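Local coordinates for protein oxygen-independent coproporphyrinogen III oxidase (Escherichia coli, PDB 1OLT) that catalyses the anaerobic, S-adenosylmethionine-dependent oxidative decarboxylation of two propionate groups of coproporphyrinogen III, giving protoporphyrinogen IX in heme biosynthesis, at residues Thr76-Glu90 / Tyr117-Leu129. Residues are numbered along the deposited sequence; the frame is centred on the assembly and turned at random.
Sequences TRQQHKADQYLDALE and YLNKAQISRLMKL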
loop_
_atom_site.group_PDB
_atom_site.type_symbol
_atom_site.label_atom_id
_atom_site.label_comp_id
_atom_site.label_asym_id
_atom_site.label_seq_id
_atom_site.Cartn_x
_atom_site.Cartn_y
_atom_site.Cartn_z
ATOM N N THR A 76 22.223 -1.471 3.376
ATOM C CA THR A 76 23.536 -0.936 3.593
ATOM C C THR A 76 23.790 -0.698 5.070
ATOM O O THR A 76 22.916 -0.320 5.816
ATOM C CB THR A 76 23.756 0.347 2.792
ATOM O OG1 THR A 76 25.058 0.902 3.060
ATOM C CG2 THR A 76 22.816 1.439 3.228
ATOM N N ARG A 77 25.037 -0.944 5.452
ATOM C CA ARG A 77 25.508 -0.603 6.765
ATOM C C ARG A 77 26.178 0.785 6.817
ATOM O O ARG A 77 26.593 1.240 7.884
ATOM C CB ARG A 77 26.488 -1.697 7.223
ATOM C CG ARG A 77 25.788 -3.082 7.511
ATOM C CD ARG A 77 24.621 -2.923 8.513
ATOM N NE ARG A 77 24.198 -4.176 9.089
ATOM C CZ ARG A 77 23.332 -4.240 10.087
ATOM N NH1 ARG A 77 22.903 -3.132 10.662
ATOM N NH2 ARG A 77 22.937 -5.403 10.556
ATOM N N GLN A 78 26.327 1.423 5.653
ATOM C CA GLN A 78 26.915 2.765 5.577
ATOM C C GLN A 78 25.863 3.793 5.948
ATOM O O GLN A 78 25.208 4.344 5.103
ATOM C CB GLN A 78 27.465 3.003 4.189
ATOM C CG GLN A 78 28.588 2.090 3.873
ATOM C CD GLN A 78 29.315 2.507 2.615
ATOM O OE1 GLN A 78 30.123 3.446 2.633
ATOM N NE2 GLN A 78 28.989 1.879 1.532
ATOM N N GLN A 79 25.672 3.979 7.237
ATOM C CA GLN A 79 24.565 4.764 7.772
ATOM C C GLN A 79 24.584 6.238 7.326
ATOM O O GLN A 79 23.503 6.852 7.209
ATOM C CB GLN A 79 24.502 4.695 9.305
ATOM C CG GLN A 79 22.971 4.682 9.899
ATOM C CD GLN A 79 22.333 6.102 10.025
ATOM O OE1 GLN A 79 23.105 7.097 10.054
ATOM N NE2 GLN A 79 20.897 6.206 10.107
ATOM N N HIS A 80 25.795 6.770 7.077
ATOM C CA HIS A 80 25.964 8.075 6.507
ATOM C C HIS A 80 25.213 8.308 5.174
ATOM O O HIS A 80 24.972 9.449 4.796
ATOM C CB HIS A 80 27.406 8.397 6.278
ATOM C CG HIS A 80 27.964 7.798 5.050
ATOM N ND1 HIS A 80 28.733 6.646 5.074
ATOM C CD2 HIS A 80 27.916 8.192 3.748
ATOM C CE1 HIS A 80 29.089 6.326 3.838
ATOM N NE2 HIS A 80 28.601 7.244 3.007
ATOM N N LYS A 81 24.836 7.226 4.496
ATOM C CA LYS A 81 23.990 7.360 3.293
ATOM C C LYS A 81 22.665 8.001 3.619
ATOM O O LYS A 81 22.083 8.661 2.765
ATOM C CB LYS A 81 23.808 6.056 2.567
ATOM C CG LYS A 81 25.034 5.626 1.748
ATOM C CD LYS A 81 24.781 4.310 1.152
ATOM C CE LYS A 81 26.010 3.789 0.471
ATOM N NZ LYS A 81 26.583 4.713 -0.514
ATOM N N ALA A 82 22.196 7.838 4.841
ATOM C CA ALA A 82 20.926 8.413 5.211
ATOM C C ALA A 82 21.050 9.950 5.270
ATOM O O ALA A 82 20.110 10.676 4.940
ATOM C CB ALA A 82 20.486 7.912 6.540
ATOM N N ASP A 83 22.201 10.434 5.747
ATOM C CA ASP A 83 22.439 11.917 5.764
ATOM C C ASP A 83 22.512 12.498 4.357
ATOM O O ASP A 83 21.950 13.548 4.105
ATOM C CB ASP A 83 23.684 12.299 6.520
ATOM C CG ASP A 83 23.596 11.972 7.987
ATOM O OD1 ASP A 83 22.599 12.396 8.710
ATOM O OD2 ASP A 83 24.515 11.223 8.466
ATOM N N GLN A 84 23.195 11.790 3.447
ATOM C CA GLN A 84 23.286 12.171 2.053
ATOM C C GLN A 84 21.877 12.172 1.410
ATOM O O GLN A 84 21.563 13.047 0.670
ATOM C CB GLN A 84 24.163 11.214 1.240
ATOM C CG GLN A 84 25.597 11.060 1.715
ATOM C CD GLN A 84 26.389 10.037 0.916
ATOM O OE1 GLN A 84 25.801 9.066 0.418
ATOM N NE2 GLN A 84 27.744 10.281 0.749
ATOM N N TYR A 85 21.059 11.198 1.757
ATOM C CA TYR A 85 19.750 11.091 1.206
ATOM C C TYR A 85 18.842 12.233 1.672
ATOM O O TYR A 85 18.122 12.825 0.853
ATOM C CB TYR A 85 19.167 9.721 1.576
ATOM C CG TYR A 85 17.850 9.434 0.910
ATOM C CD1 TYR A 85 17.804 9.178 -0.425
ATOM C CD2 TYR A 85 16.694 9.423 1.619
ATOM C CE1 TYR A 85 16.599 8.915 -1.067
ATOM C CE2 TYR A 85 15.455 9.113 0.998
ATOM C CZ TYR A 85 15.436 8.887 -0.364
ATOM O OH TYR A 85 14.254 8.580 -1.041
ATOM N N LEU A 86 18.883 12.575 2.954
ATOM C CA LEU A 86 18.162 13.720 3.450
ATOM C C LEU A 86 18.697 15.023 2.875
ATOM O O LEU A 86 17.903 15.959 2.684
ATOM C CB LEU A 86 18.171 13.808 4.987
ATOM C CG LEU A 86 17.381 12.798 5.815
ATOM C CD1 LEU A 86 17.147 13.200 7.269
ATOM C CD2 LEU A 86 16.187 12.454 5.228
ATOM N N ASP A 87 19.981 15.088 2.504
ATOM C CA ASP A 87 20.477 16.273 1.779
ATOM C C ASP A 87 19.706 16.412 0.459
ATOM O O ASP A 87 19.367 17.516 0.060
ATOM C CB ASP A 87 21.972 16.242 1.488
ATOM C CG ASP A 87 22.817 16.373 2.722
ATOM O OD1 ASP A 87 22.357 16.896 3.759
ATOM O OD2 ASP A 87 24.030 15.975 2.733
ATOM N N ALA A 88 19.503 15.299 -0.234
ATOM C CA ALA A 88 18.790 15.297 -1.526
ATOM C C ALA A 88 17.296 15.588 -1.369
ATOM O O ALA A 88 16.742 16.332 -2.135
ATOM C CB ALA A 88 18.989 14.003 -2.234
ATOM N N LEU A 89 16.676 15.011 -0.363
ATOM C CA LEU A 89 15.270 15.268 -0.025
ATOM C C LEU A 89 15.050 16.735 0.313
ATOM O O LEU A 89 14.081 17.342 -0.184
ATOM C CB LEU A 89 14.781 14.427 1.134
ATOM C CG LEU A 89 14.455 12.968 0.852
ATOM C CD1 LEU A 89 14.153 12.336 2.189
ATOM C CD2 LEU A 89 13.220 12.917 -0.080
ATOM N N GLU A 90 15.965 17.324 1.063
ATOM C CA GLU A 90 15.908 18.776 1.299
ATOM C C GLU A 90 15.799 19.583 -0.020
ATOM O O GLU A 90 15.006 20.505 -0.141
ATOM C CB GLU A 90 17.125 19.267 2.089
ATOM C CG GLU A 90 17.142 20.793 2.294
ATOM C CD GLU A 90 18.277 21.299 3.234
ATOM O OE1 GLU A 90 19.257 20.570 3.493
ATOM O OE2 GLU A 90 18.235 22.498 3.666
ATOM N N TYR A 117 15.248 3.237 9.747
ATOM C CA TYR A 117 16.679 3.301 9.522
ATOM C C TYR A 117 17.230 4.679 9.949
ATOM O O TYR A 117 18.390 4.795 10.404
ATOM C CB TYR A 117 16.974 3.086 8.056
ATOM C CG TYR A 117 18.451 2.904 7.718
ATOM C CD1 TYR A 117 19.322 4.017 7.538
ATOM C CD2 TYR A 117 18.979 1.621 7.524
ATOM C CE1 TYR A 117 20.691 3.814 7.208
ATOM C CE2 TYR A 117 20.324 1.419 7.213
ATOM C CZ TYR A 117 21.181 2.520 7.051
ATOM O OH TYR A 117 22.490 2.286 6.726
ATOM N N LEU A 118 16.397 5.721 9.720
ATOM C CA LEU A 118 16.719 7.057 10.190
ATOM C C LEU A 118 16.807 7.096 11.720
ATOM O O LEU A 118 15.875 6.710 12.424
ATOM C CB LEU A 118 15.726 8.061 9.696
ATOM C CG LEU A 118 15.453 8.145 8.189
ATOM C CD1 LEU A 118 14.494 9.273 7.953
ATOM C CD2 LEU A 118 16.693 8.375 7.416
ATOM N N ASN A 119 17.904 7.631 12.230
ATOM C CA ASN A 119 18.039 7.833 13.640
ATOM C C ASN A 119 17.142 9.020 14.155
ATOM O O ASN A 119 16.484 9.707 13.366
ATOM C CB ASN A 119 19.569 7.907 13.996
ATOM C CG ASN A 119 20.256 9.199 13.491
ATOM O OD1 ASN A 119 19.605 10.254 13.350
ATOM N ND2 ASN A 119 21.564 9.134 13.297
ATOM N N LYS A 120 17.097 9.272 15.450
ATOM C CA LYS A 120 16.251 10.348 15.993
ATOM C C LYS A 120 16.505 11.715 15.412
ATOM O O LYS A 120 15.568 12.461 15.064
ATOM C CB LYS A 120 16.368 10.392 17.532
ATOM C CG LYS A 120 15.805 9.134 18.274
ATOM C CD LYS A 120 16.052 9.299 19.834
ATOM C CE LYS A 120 15.949 7.983 20.561
ATOM N NZ LYS A 120 15.946 8.121 22.127
ATOM N N ALA A 121 17.791 12.075 15.273
ATOM C CA ALA A 121 18.149 13.365 14.669
ATOM C C ALA A 121 17.701 13.468 13.207
ATOM O O ALA A 121 17.180 14.472 12.821
ATOM C CB ALA A 121 19.696 13.650 14.779
ATOM N N GLN A 122 17.876 12.424 12.442
ATOM C CA GLN A 122 17.441 12.371 11.052
ATOM C C GLN A 122 15.888 12.431 10.896
ATOM O O GLN A 122 15.353 13.158 10.049
ATOM C CB GLN A 122 18.024 11.094 10.370
ATOM C CG GLN A 122 19.516 11.204 10.240
ATOM C CD GLN A 122 20.186 9.903 9.982
ATOM O OE1 GLN A 122 19.588 8.803 10.205
ATOM N NE2 GLN A 122 21.489 9.978 9.606
ATOM N N ILE A 123 15.181 11.702 11.740
ATOM C CA ILE A 123 13.714 11.754 11.777
ATOM C C ILE A 123 13.320 13.182 12.013
ATOM O O ILE A 123 12.461 13.725 11.315
ATOM C CB ILE A 123 13.180 10.879 12.911
ATOM C CG1 ILE A 123 13.318 9.427 12.527
ATOM C CG2 ILE A 123 11.732 11.221 13.194
ATOM C CD1 ILE A 123 13.191 8.467 13.673
ATOM N N SER A 124 13.929 13.820 13.023
ATOM C CA SER A 124 13.580 15.211 13.327
ATOM C C SER A 124 13.886 16.158 12.187
ATOM O O SER A 124 13.106 17.115 11.902
ATOM C CB SER A 124 14.282 15.734 14.605
ATOM O OG SER A 124 13.885 15.009 15.740
ATOM N N ARG A 125 15.043 15.943 11.571
ATOM C CA ARG A 125 15.429 16.788 10.445
ATOM C C ARG A 125 14.387 16.722 9.276
ATOM O O ARG A 125 14.020 17.739 8.697
ATOM C CB ARG A 125 16.815 16.423 9.914
ATOM C CG ARG A 125 17.299 17.266 8.725
ATOM C CD ARG A 125 18.647 16.795 8.123
ATOM N NE ARG A 125 18.891 17.512 6.885
ATOM C CZ ARG A 125 19.795 17.165 6.000
ATOM N NH1 ARG A 125 20.556 16.109 6.196
ATOM N NH2 ARG A 125 19.953 17.902 4.888
ATOM N N LEU A 126 13.988 15.532 8.900
ATOM C CA LEU A 126 13.057 15.388 7.838
ATOM C C LEU A 126 11.705 15.942 8.164
ATOM O O LEU A 126 11.098 16.604 7.311
ATOM C CB LEU A 126 12.979 13.942 7.377
ATOM C CG LEU A 126 12.048 13.629 6.218
ATOM C CD1 LEU A 126 12.289 14.499 4.987
ATOM C CD2 LEU A 126 12.181 12.217 5.874
ATOM N N MET A 127 11.186 15.644 9.371
ATOM C CA MET A 127 9.895 16.170 9.757
ATOM C C MET A 127 9.870 17.698 9.732
ATOM O O MET A 127 8.912 18.321 9.333
ATOM C CB MET A 127 9.486 15.686 11.131
ATOM C CG MET A 127 8.994 14.312 11.159
ATOM S SD MET A 127 7.566 14.073 10.014
ATOM C CE MET A 127 6.654 15.462 10.311
ATOM N N LYS A 128 10.960 18.296 10.198
ATOM C CA LYS A 128 11.115 19.743 10.249
ATOM C C LYS A 128 11.112 20.332 8.838
ATOM O O LYS A 128 10.452 21.350 8.591
ATOM C CB LYS A 128 12.397 20.132 11.034
ATOM C CG LYS A 128 12.709 21.649 11.091
ATOM C CD LYS A 128 14.050 21.943 11.814
ATOM C CE LYS A 128 14.333 23.451 11.896
ATOM N NZ LYS A 128 14.867 23.817 13.257
ATOM N N LEU A 129 11.802 19.691 7.905
ATOM C CA LEU A 129 11.775 20.137 6.494
ATOM C C LEU A 129 10.333 20.121 5.926
ATOM O O LEU A 129 9.919 21.027 5.209
ATOM C CB LEU A 129 12.605 19.219 5.616
ATOM C CG LEU A 129 14.107 19.416 5.711
ATOM C CD1 LEU A 129 14.773 18.256 5.026
ATOM C CD2 LEU A 129 14.475 20.742 5.090
HETATM O O HOH W 1 20.801 14.238 8.297
#
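The guanidinium of R125 has L86 CB over one face, 3.5 Å above its plane, while its edge takes D87, E90 and a water. NH1 and NH2 both grip the same D87 oxygen, the shorter bond running from NH2 to OD1 (2.8 Å) on the anti lone pair; NH2 also reaches E90 OE1, closing a salt-bridge network. With CG anti to the backbone N (chi1 180°) and the chain extended to NE, R125 reaches across to the neighbouring helix and sits as a knob among D83, L86, D87 and E90. The water at NH1 links it to D83 OD1.

The amides of Q79 and Q122 come from opposite directions and pair side by side, nearly coplanar (15°). Q79 NE2 gives one almost straight bond to Q122 OE1 (2.9 Å), on a lone pair, and another to Y117 O; the return bond from Q122 NE2 to Q79 OE1 is weak. Q122 OE1 also accepts from N119 N, and N119 OD1 from Q122 N: a capping box. Q122 NE2 also donates to D83 OD1 (2.8 Å), from above the carboxylate plane, so both ends of the Q122 amide are held and its rotation is set. The Y117 ring has T76 O at its edge, bonded to OH (2.8 Å), and A82 CB near its plane.

Beside these polar groups, L86 CD2 and L89 CD1 pack on the methyls of L126. The axes of 80-90 and 120-129 run parallel (4°), 10.7 Å apart at closest, within helices 80-96 and 120-133, neighbours on the outside of the radical SAM barrel. L118 and L126 rest on W110 of strand 105-112, L89 on V57 of strand 53-62, and helix 343-353 flanks Y85 and L89.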